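Local atomic coordinates of lovastatin nonaketide synthase, polyketide synthase component (Aspergillus terreus, PDB entry 7CPX), a protein that builds the nonaketide core of lovastatin as a multidomain iterative polyketide synthase, condensing malonyl-CoA units and delivering dihydromonacolin L on its carrier domain. Residues A[10-16]-A[265-271]; A[310-315]-A[422-428]; A[1961-1965]-A[1985-1989]; A[1056-1062]-A[1080-1086]. The protein carries 2 engineered substitutions. The contacts are given in a common frame with arbitrary orientation. Numbering follows the deposited sequence.

In the fold
Contacts 1 and 2 both belong to the ketosynthase, their centres about 17 Å apart, and they share a charge: Glu446 forms salt bridges with Arg271 of contact 1 and with Arg428 of contact 2. Contact 1 is buried, an antiparallel strand pair at the middle of the sheet; the other three are partly buried. Contact 2 joins two loops through hydrogen bonds, most of them to backbone carbonyls. Contact 4, in the dehydratase domain, is again an antiparallel pair, with one apolar face on a helix and one more polar face. Contact 3 lies in another part of the chain, its centre about 108 Å from that of contact 1; it is the smallest, and pairs parallel strands where they begin.

Contact 1 (A[10-16]-A[265-271]); sequences PIVVVGS and TIECVIR
This is an antiparallel strand pairing in the middle of the ketosynthase sheet, where strand 11-19, first of the N-terminal half of the thiolase fold, meets strand 268-277, first of the C-terminal half. The short axes run at 153° and approach to 4.3 Å. Val12 lies opposite Val269 (CA to CA 4.2 Å) and Val13 opposite Cys268 (5.1 Å). A classic beta bulge interrupts the register: Glu267, with near-helical angles (-87/-41), and Cys268 both face Val13, so that Val13 O accepts Glu267 N at 2.5 Å and Cys268 N at 3.0 Å, while Val13 N donates to Cys268 O, an atom less surely placed, at 2.8 Å. Ile11, Val13, Cys268 and Ile270 share one face, which packs on helices 183-196 and 369-386. Val13 is a t rotamer, and its CG2 touches Cys268 SG (3.4 Å) and Ile270 CD1 (3.6 Å); branched and small apolar residues suit this crowded interior. Past the bulge, Ser16 OG sits 3.0 Å from both Glu267 OE1 and OE2, with one proton to offer. Val14 O and Thr265 O, two acceptors only 2.7 Å apart, both receive hydrogen bonds from Lys923 NZ, so the positive charge offsets a repulsion that the backbone alone would leave.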
# COMPACT_ATOMS: atom_id res chain seq x y z
N PRO A 10 -46.18 30.83 24.94
CA PRO A 10 -45.51 29.57 25.27
C PRO A 10 -45.62 28.54 24.17
O PRO A 10 -46.72 28.06 23.87
CB PRO A 10 -46.23 29.12 26.54
CG PRO A 10 -47.59 29.70 26.41
CD PRO A 10 -47.40 31.02 25.73
N ILE A 11 -44.49 28.18 23.57
CA ILE A 11 -44.50 27.12 22.58
C ILE A 11 -44.90 25.83 23.29
O ILE A 11 -44.86 25.72 24.51
CB ILE A 11 -43.13 26.99 21.90
CG1 ILE A 11 -42.76 28.33 21.26
CG2 ILE A 11 -43.14 25.90 20.87
CD1 ILE A 11 -43.80 28.88 20.31
N VAL A 12 -45.32 24.84 22.50
CA VAL A 12 -45.85 23.60 23.06
C VAL A 12 -45.32 22.41 22.28
O VAL A 12 -45.38 22.40 21.04
CB VAL A 12 -47.39 23.62 23.08
CG1 VAL A 12 -47.95 23.36 21.70
CG2 VAL A 12 -47.92 22.62 24.07
N VAL A 13 -44.80 21.42 23.00
CA VAL A 13 -44.45 20.13 22.41
C VAL A 13 -45.73 19.31 22.34
O VAL A 13 -46.26 18.88 23.37
CB VAL A 13 -43.38 19.41 23.23
CG1 VAL A 13 -43.04 18.08 22.58
CG2 VAL A 13 -42.14 20.26 23.38
N VAL A 14 -46.22 19.08 21.12
CA VAL A 14 -47.43 18.31 20.90
C VAL A 14 -47.13 16.84 20.59
O VAL A 14 -48.01 15.99 20.80
CB VAL A 14 -48.26 18.90 19.75
CG1 VAL A 14 -48.70 20.31 20.09
CG2 VAL A 14 -47.46 18.91 18.46
N GLY A 15 -45.94 16.53 20.11
CA GLY A 15 -45.59 15.17 19.78
C GLY A 15 -44.10 15.03 19.61
O GLY A 15 -43.39 16.02 19.41
N SER A 16 -43.64 13.79 19.67
CA SER A 16 -42.21 13.52 19.57
C SER A 16 -41.97 12.16 18.94
O SER A 16 -42.80 11.26 19.04
CB SER A 16 -41.53 13.59 20.94
OG SER A 16 -42.12 12.67 21.85
N THR A 265 -53.00 16.95 20.94
CA THR A 265 -52.63 16.56 22.29
C THR A 265 -51.23 17.08 22.61
O THR A 265 -50.31 16.98 21.80
CB THR A 265 -52.68 15.04 22.44
OG1 THR A 265 -54.03 14.59 22.29
CG2 THR A 265 -52.16 14.62 23.80
N ILE A 266 -51.08 17.62 23.81
CA ILE A 266 -49.87 18.33 24.20
C ILE A 266 -49.01 17.43 25.07
O ILE A 266 -49.50 16.81 26.02
CB ILE A 266 -50.23 19.63 24.93
CG1 ILE A 266 -50.76 20.66 23.93
CG2 ILE A 266 -49.02 20.15 25.69
CD1 ILE A 266 -51.42 21.86 24.55
N GLU A 267 -47.72 17.37 24.74
CA GLU A 267 -46.76 16.66 25.57
C GLU A 267 -46.20 17.57 26.67
O GLU A 267 -46.03 17.13 27.81
CB GLU A 267 -45.61 16.12 24.71
CG GLU A 267 -46.03 15.04 23.73
CD GLU A 267 -44.84 14.36 23.08
OE1 GLU A 267 -43.71 14.85 23.25
OE2 GLU A 267 -45.04 13.33 22.41
N CYS A 268 -45.91 18.82 26.34
CA CYS A 268 -45.46 19.77 27.36
C CYS A 268 -45.51 21.17 26.77
O CYS A 268 -45.88 21.35 25.62
CB CYS A 268 -44.06 19.43 27.87
SG CYS A 268 -42.75 19.60 26.64
N VAL A 269 -45.12 22.15 27.58
CA VAL A 269 -45.13 23.55 27.19
C VAL A 269 -43.73 24.09 27.37
O VAL A 269 -43.25 24.23 28.50
CB VAL A 269 -46.15 24.36 28.01
CG1 VAL A 269 -45.80 25.83 27.97
CG2 VAL A 269 -47.55 24.14 27.48
N ILE A 270 -43.07 24.43 26.27
CA ILE A 270 -41.80 25.15 26.30
C ILE A 270 -42.16 26.62 26.51
O ILE A 270 -42.51 27.34 25.57
CB ILE A 270 -40.99 24.94 25.02
CG1 ILE A 270 -40.73 23.45 24.81
CG2 ILE A 270 -39.67 25.68 25.11
CD1 ILE A 270 -39.99 23.13 23.54
N ARG A 271 -42.09 27.06 27.77
CA ARG A 271 -42.45 28.44 28.09
C ARG A 271 -41.45 29.42 27.52
O ARG A 271 -41.83 30.48 27.00
CB ARG A 271 -42.56 28.59 29.61
CG ARG A 271 -42.84 30.00 30.09
CD ARG A 271 -43.23 29.99 31.55
NE ARG A 271 -43.55 31.32 32.05
CZ ARG A 271 -44.21 31.56 33.17
NH1 ARG A 271 -44.68 30.58 33.92
NH2 ARG A 271 -44.42 32.82 33.55

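Contact 2 (A[310-315]-A[422-428]); sequences AEDRCQ and PPGQPRR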
# COMPACT_ATOMS: atom_id res chain seq x y z
N ALA A 310 -39.50 30.59 44.59
CA ALA A 310 -39.64 29.15 44.41
C ALA A 310 -40.82 28.82 43.52
O ALA A 310 -40.77 27.85 42.75
CB ALA A 310 -39.79 28.47 45.77
N GLU A 311 -41.90 29.60 43.60
CA GLU A 311 -43.07 29.35 42.76
C GLU A 311 -42.71 29.45 41.28
O GLU A 311 -43.12 28.61 40.48
CB GLU A 311 -44.19 30.32 43.11
CG GLU A 311 -44.55 30.36 44.58
CD GLU A 311 -45.71 31.30 44.87
OE1 GLU A 311 -46.18 31.97 43.94
OE2 GLU A 311 -46.14 31.36 46.05
N ASP A 312 -41.94 30.47 40.92
CA ASP A 312 -41.49 30.64 39.54
C ASP A 312 -40.29 29.77 39.20
O ASP A 312 -39.87 29.74 38.04
CB ASP A 312 -41.15 32.11 39.29
CG ASP A 312 -42.37 33.01 39.32
OD1 ASP A 312 -43.49 32.49 39.49
OD2 ASP A 312 -42.21 34.24 39.17
N ARG A 313 -39.73 29.08 40.19
CA ARG A 313 -38.56 28.23 39.97
C ARG A 313 -38.96 26.93 39.28
O ARG A 313 -40.14 26.59 39.17
CB ARG A 313 -37.90 27.92 41.31
CG ARG A 313 -36.39 27.74 41.25
CD ARG A 313 -35.64 28.96 41.75
NE ARG A 313 -36.12 29.41 43.05
CZ ARG A 313 -35.93 28.77 44.19
NH1 ARG A 313 -35.26 27.62 44.23
NH2 ARG A 313 -36.41 29.27 45.32
N CYS A 314 -37.94 26.21 38.81
CA CYS A 314 -38.14 24.89 38.24
C CYS A 314 -37.72 23.83 39.25
O CYS A 314 -36.61 23.89 39.80
CB CYS A 314 -37.34 24.72 36.95
SG CYS A 314 -35.57 25.00 37.13
N GLN A 315 -38.61 22.87 39.50
CA GLN A 315 -38.34 21.82 40.47
C GLN A 315 -37.38 20.77 39.94
O GLN A 315 -36.75 20.07 40.73
CB GLN A 315 -39.65 21.15 40.90
CG GLN A 315 -40.68 22.12 41.45
CD GLN A 315 -41.47 22.81 40.35
OE1 GLN A 315 -42.05 22.16 39.48
NE2 GLN A 315 -41.48 24.14 40.37
N PRO A 422 -47.38 24.93 44.71
CA PRO A 422 -48.55 25.75 45.01
C PRO A 422 -49.69 25.41 44.08
O PRO A 422 -49.47 25.09 42.90
CB PRO A 422 -48.05 27.19 44.78
CG PRO A 422 -46.58 27.11 44.88
CD PRO A 422 -46.20 25.75 44.38
N PRO A 423 -50.94 25.45 44.55
CA PRO A 423 -52.06 25.09 43.68
C PRO A 423 -52.12 26.00 42.46
O PRO A 423 -51.93 27.21 42.55
CB PRO A 423 -53.29 25.27 44.58
CG PRO A 423 -52.85 26.24 45.63
CD PRO A 423 -51.40 25.95 45.86
N GLY A 424 -52.38 25.38 41.31
CA GLY A 424 -52.47 26.11 40.06
C GLY A 424 -51.15 26.37 39.37
O GLY A 424 -51.15 26.90 38.25
N GLN A 425 -50.03 26.02 39.99
CA GLN A 425 -48.72 26.20 39.36
C GLN A 425 -48.33 24.93 38.63
O GLN A 425 -48.23 23.87 39.26
CB GLN A 425 -47.67 26.55 40.40
CG GLN A 425 -46.34 26.98 39.79
CD GLN A 425 -45.15 26.51 40.60
OE1 GLN A 425 -44.91 26.99 41.71
NE2 GLN A 425 -44.41 25.56 40.05
N PRO A 426 -48.09 24.97 37.32
CA PRO A 426 -47.69 23.76 36.61
C PRO A 426 -46.32 23.28 37.05
O PRO A 426 -45.46 24.07 37.46
CB PRO A 426 -47.68 24.19 35.14
CG PRO A 426 -47.38 25.63 35.19
CD PRO A 426 -48.05 26.15 36.43
N ARG A 427 -46.12 21.97 36.97
CA ARG A 427 -44.78 21.42 37.16
C ARG A 427 -43.83 22.08 36.18
O ARG A 427 -44.14 22.21 34.99
CB ARG A 427 -44.79 19.91 36.96
CG ARG A 427 -45.57 19.14 38.00
CD ARG A 427 -45.40 17.65 37.83
NE ARG A 427 -46.16 17.13 36.70
CZ ARG A 427 -47.40 16.67 36.78
NH1 ARG A 427 -48.06 16.65 37.92
NH2 ARG A 427 -47.99 16.21 35.68
N ARG A 428 -42.67 22.52 36.67
CA ARG A 428 -41.71 23.25 35.86
C ARG A 428 -40.36 22.56 35.94
O ARG A 428 -39.87 22.27 37.04
CB ARG A 428 -41.60 24.70 36.31
CG ARG A 428 -40.72 25.55 35.41
CD ARG A 428 -40.75 27.02 35.80
NE ARG A 428 -42.10 27.58 35.75
CZ ARG A 428 -42.91 27.69 36.80
NH1 ARG A 428 -42.54 27.30 38.01
NH2 ARG A 428 -44.12 28.21 36.63
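Arg428 answers most of the polar groups between these two loops. Its NH1 donates to Glu311 O (2.9 Å) and to Arg313 O (2.8 Å), the second carbonyl lying near the guanidinium plane, while NE is held by a salt bridge to Glu446. A long side chain with several donors is well suited to tie together two carbonyls of an irregular turn. The backbone of Arg428 is also matched: its N gives a nearly straight hydrogen bond to Gln315 OE1 (2.9 Å), and its O receives a weak one from Gln315 N (2.8 Å). Gln315 OE1 accepts from Trp418 NE1 as well, so the amide oxygen serves two donors. These bonds lie where strands 316-318 and 428-435, parallel neighbours in the C-terminal half of the ketosynthase's thiolase-type sheet, set out from their loops. Upstream of Arg428, residues 422-425 form a type II beta turn closed by Gln425 N to Pro422 O at 3.1 Å; Gly424 takes the positive phi of 84°, at which a CB would jam against the preceding carbonyl. Apolar contact is modest: Cys314 CB meets Arg428 CG at 3.8 Å, and Glu311 CG meets Pro422 CG at 3.8 Å. Asp312 looks elsewhere, its OD2 accepting from Asp306 N.

Contact 3 (A[1961-1965]-A[1985-1989]); sequences VTDSI and IGLQV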
# COMPACT_ATOMS: atom_id res chain seq x y z
N VAL A 1961 33.27 -34.83 -19.16
CA VAL A 1961 33.57 -35.09 -20.56
C VAL A 1961 32.38 -34.71 -21.42
O VAL A 1961 31.23 -34.95 -21.04
CB VAL A 1961 33.96 -36.56 -20.78
CG1 VAL A 1961 32.77 -37.48 -20.53
CG2 VAL A 1961 34.50 -36.76 -22.19
N THR A 1962 32.65 -34.13 -22.59
CA THR A 1962 31.60 -33.73 -23.50
C THR A 1962 32.09 -33.86 -24.93
O THR A 1962 33.30 -33.80 -25.20
CB THR A 1962 31.14 -32.29 -23.25
OG1 THR A 1962 32.26 -31.40 -23.34
CG2 THR A 1962 30.51 -32.16 -21.87
N ASP A 1963 31.14 -34.05 -25.85
CA ASP A 1963 31.43 -34.07 -27.28
C ASP A 1963 31.13 -32.75 -27.96
O ASP A 1963 31.67 -32.49 -29.04
CB ASP A 1963 30.63 -35.18 -27.96
CG ASP A 1963 30.92 -36.55 -27.38
OD1 ASP A 1963 32.04 -36.76 -26.88
OD2 ASP A 1963 30.02 -37.42 -27.42
N SER A 1964 30.28 -31.91 -27.36
CA SER A 1964 29.99 -30.59 -27.90
C SER A 1964 29.54 -29.68 -26.77
O SER A 1964 28.81 -30.10 -25.87
CB SER A 1964 28.91 -30.66 -28.99
OG SER A 1964 28.61 -29.37 -29.49
N ILE A 1965 29.99 -28.42 -26.83
CA ILE A 1965 29.64 -27.42 -25.83
C ILE A 1965 29.27 -26.12 -26.53
O ILE A 1965 29.59 -25.90 -27.70
CB ILE A 1965 30.79 -27.17 -24.82
CG1 ILE A 1965 31.97 -26.47 -25.51
CG2 ILE A 1965 31.24 -28.48 -24.20
CD1 ILE A 1965 33.11 -26.14 -24.57
N ILE A 1985 41.62 -29.87 -29.15
CA ILE A 1985 41.19 -30.91 -28.23
C ILE A 1985 40.10 -31.80 -28.81
O ILE A 1985 39.68 -32.77 -28.17
CB ILE A 1985 40.70 -30.29 -26.90
CG1 ILE A 1985 40.70 -31.34 -25.78
CG2 ILE A 1985 39.31 -29.71 -27.07
CD1 ILE A 1985 40.35 -30.77 -24.42
N GLY A 1986 39.63 -31.50 -30.02
CA GLY A 1986 38.58 -32.29 -30.63
C GLY A 1986 37.24 -32.18 -29.93
O GLY A 1986 36.51 -33.17 -29.83
N LEU A 1987 36.90 -30.99 -29.43
CA LEU A 1987 35.61 -30.74 -28.80
C LEU A 1987 34.85 -29.71 -29.63
O LEU A 1987 35.37 -28.62 -29.90
CB LEU A 1987 35.79 -30.24 -27.36
CG LEU A 1987 34.51 -29.89 -26.59
CD1 LEU A 1987 33.46 -30.97 -26.76
CD2 LEU A 1987 34.81 -29.68 -25.12
N GLN A 1988 33.63 -30.06 -30.03
CA GLN A 1988 32.83 -29.21 -30.91
C GLN A 1988 32.32 -28.01 -30.12
O GLN A 1988 31.36 -28.11 -29.35
CB GLN A 1988 31.68 -30.01 -31.50
CG GLN A 1988 30.82 -29.23 -32.48
CD GLN A 1988 29.91 -30.13 -33.29
OE1 GLN A 1988 30.35 -30.83 -34.20
NE2 GLN A 1988 28.62 -30.11 -32.96
N VAL A 1989 32.96 -26.86 -30.31
CA VAL A 1989 32.63 -25.64 -29.59
C VAL A 1989 31.75 -24.77 -30.47
O VAL A 1989 32.11 -24.48 -31.62
CB VAL A 1989 33.90 -24.88 -29.16
CG1 VAL A 1989 33.53 -23.54 -28.57
CG2 VAL A 1989 34.70 -25.70 -28.17
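Two parallel strands meet here at their starting ends, linked by helix 1972-1985 in a beta-alpha-beta unit of a five-stranded parallel sheet with Rossmann-like 3-2-1-4-5 order. Lying between the methyltransferase and ketoreductase regions, it is probably part of a degenerate enoylreductase-like module. Ile1985 is the last helical residue. Gly1986 follows as the C-prime residue of a Schellman motif; its phi of +67° is easily reached without a side chain, and it turns the chain out of the helix toward the sheet. Leu1987, with the largest buried area of the contact, then packs against the first strand: its CD2 lies 3.9 Å from Ile1965 CG2 and 3.6 Å from Thr1962 OG1, and it also touches Glu1950 of helix 1935-1953. At Gln1988 the regular pairing begins. Its N donates to Asp1963 O (3.3 Å), and its O accepts from Ile1965 N (2.9 Å), so that Gln1988 bonds to the two residues flanking its partner Ser1964, the pattern of parallel strands. Ser1964, small and hydroxylated, adds a side-chain bond to that same carbonyl, OG to Gln1988 O at 3.0 Å. The side-chain NE2 of Gln1988 is hydrogen-bonded to His1990. Val1989 closes the segment, with its CG2 3.9 Å from Ile1965 CG1 and its CA 3.6 Å from Ile1965 O.

Contact 4 (A[1056-1062]-A[1080-1086]); sequences GSMTISF and GQLALTI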
# COMPACT_ATOMS: atom_id res chain seq x y z
N GLY A 1056 5.14 -25.43 1.87
CA GLY A 1056 5.43 -25.04 3.23
C GLY A 1056 6.30 -23.81 3.36
O GLY A 1056 7.01 -23.68 4.36
N SER A 1057 6.26 -22.91 2.38
CA SER A 1057 7.14 -21.75 2.40
C SER A 1057 6.36 -20.49 2.02
O SER A 1057 5.30 -20.56 1.38
CB SER A 1057 8.32 -21.92 1.44
OG SER A 1057 7.89 -22.30 0.15
N MET A 1058 6.88 -19.35 2.45
CA MET A 1058 6.28 -18.07 2.09
C MET A 1058 7.37 -17.01 2.04
O MET A 1058 7.99 -16.70 3.06
CB MET A 1058 5.19 -17.68 3.09
CG MET A 1058 4.48 -16.40 2.75
SD MET A 1058 3.06 -16.08 3.81
CE MET A 1058 1.91 -17.33 3.23
N THR A 1059 7.61 -16.47 0.85
CA THR A 1059 8.60 -15.42 0.64
C THR A 1059 7.89 -14.08 0.49
O THR A 1059 7.01 -13.92 -0.36
CB THR A 1059 9.45 -15.71 -0.60
OG1 THR A 1059 10.00 -17.03 -0.51
CG2 THR A 1059 10.57 -14.70 -0.72
N ILE A 1060 8.30 -13.12 1.32
CA ILE A 1060 7.62 -11.83 1.45
C ILE A 1060 8.64 -10.70 1.43
O ILE A 1060 9.38 -10.51 2.40
CB ILE A 1060 6.79 -11.78 2.74
CG1 ILE A 1060 6.00 -13.08 2.93
CG2 ILE A 1060 5.85 -10.59 2.72
CD1 ILE A 1060 5.23 -13.12 4.23
N SER A 1061 8.67 -9.92 0.36
CA SER A 1061 9.51 -8.74 0.34
C SER A 1061 8.88 -7.65 1.20
O SER A 1061 7.72 -7.28 1.01
CB SER A 1061 9.70 -8.24 -1.09
OG SER A 1061 10.28 -9.24 -1.91
N PHE A 1062 9.65 -7.14 2.16
CA PHE A 1062 9.13 -6.17 3.11
C PHE A 1062 9.99 -4.91 3.08
O PHE A 1062 11.20 -4.97 2.84
CB PHE A 1062 9.09 -6.74 4.54
CG PHE A 1062 10.43 -6.84 5.20
CD1 PHE A 1062 10.90 -5.80 5.99
CD2 PHE A 1062 11.22 -7.96 5.06
CE1 PHE A 1062 12.13 -5.88 6.61
CE2 PHE A 1062 12.45 -8.05 5.67
CZ PHE A 1062 12.91 -7.01 6.45
N GLY A 1080 13.99 -5.71 3.15
CA GLY A 1080 14.50 -7.07 3.21
C GLY A 1080 13.48 -8.05 2.69
O GLY A 1080 12.50 -7.66 2.05
N GLN A 1081 13.71 -9.33 2.98
CA GLN A 1081 12.80 -10.40 2.62
C GLN A 1081 12.49 -11.21 3.87
O GLN A 1081 13.25 -11.21 4.83
CB GLN A 1081 13.39 -11.31 1.54
CG GLN A 1081 14.21 -10.58 0.49
CD GLN A 1081 13.39 -9.62 -0.34
OE1 GLN A 1081 12.20 -9.83 -0.55
NE2 GLN A 1081 14.02 -8.55 -0.81
N LEU A 1082 11.37 -11.92 3.83
CA LEU A 1082 10.97 -12.83 4.90
C LEU A 1082 10.71 -14.20 4.30
O LEU A 1082 9.97 -14.32 3.32
CB LEU A 1082 9.72 -12.32 5.61
CG LEU A 1082 9.86 -11.02 6.40
CD1 LEU A 1082 8.65 -10.14 6.20
CD2 LEU A 1082 10.04 -11.33 7.87
N ALA A 1083 11.31 -15.22 4.89
CA ALA A 1083 11.11 -16.61 4.48
C ALA A 1083 10.45 -17.33 5.65
O ALA A 1083 11.09 -17.59 6.67
CB ALA A 1083 12.43 -17.27 4.10
N LEU A 1084 9.17 -17.63 5.51
CA LEU A 1084 8.38 -18.26 6.55
C LEU A 1084 8.23 -19.73 6.22
O LEU A 1084 7.70 -20.08 5.16
CB LEU A 1084 7.01 -17.60 6.68
CG LEU A 1084 6.90 -16.18 7.24
CD1 LEU A 1084 7.87 -15.23 6.56
CD2 LEU A 1084 5.47 -15.69 7.06
N THR A 1085 8.70 -20.59 7.12
CA THR A 1085 8.37 -22.01 7.10
C THR A 1085 7.11 -22.18 7.94
O THR A 1085 7.12 -21.90 9.14
CB THR A 1085 9.52 -22.85 7.66
OG1 THR A 1085 10.70 -22.61 6.89
CG2 THR A 1085 9.17 -24.33 7.61
N ILE A 1086 6.03 -22.63 7.30
CA ILE A 1086 4.69 -22.51 7.84
C ILE A 1086 4.00 -23.86 7.86
O ILE A 1086 4.42 -24.82 7.21
CB ILE A 1086 3.84 -21.51 7.02
CG1 ILE A 1086 4.03 -21.77 5.52
CG2 ILE A 1086 4.22 -20.09 7.36
CD1 ILE A 1086 3.11 -20.96 4.63
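Leu1082, Phe1062 and Met1058 bury most surface in this antiparallel pair, and all three point to the same apolar face. Leu1082 stands opposite Ile1060 in a hydrogen-bonded pair, Leu1082 N to Ile1060 O at 2.8 Å and Ile1060 N to Leu1082 O at 2.9 Å. Leu1082 CB lies 4.1 Å from Ile1060 CB. The CD1 of Leu1082 also reaches Phe1062 CD2 at 3.6 Å. The Phe1062 ring, at chi1 of 75° (p), swings across the partner strand so that Gly1080 N lies over one of its faces. Glycine is what makes this possible, since a CB at residue 1080 would fall 2.7 Å from Phe1062 CZ. Backbone bonds fix the pair, Phe1062 N to Gly1080 O and Gly1080 N to Phe1062 O, each 2.9 Å. Met1058, flexible and unbranched at CB, extends further: its CB meets Leu1084 CB (4.0 Å) and its CE meets Ile1086 CD1 (4.1 Å), while its O takes Leu1084 N at 2.9 Å. The other face is more polar, with Thr1059 beside Ala1083 and a very short bond from Ser1061 OG to Gln1081 OE1 (2.4 Å). Thr1085 there packs on Arg2015 of the second subunit. The apolar face lies against Ala1002, Ala1006 and Ile1009 of helix 995-1012, as expected of a hairpin in the N-terminal hotdog fold of the dehydratase, where a curved antiparallel sheet wraps a long central helix.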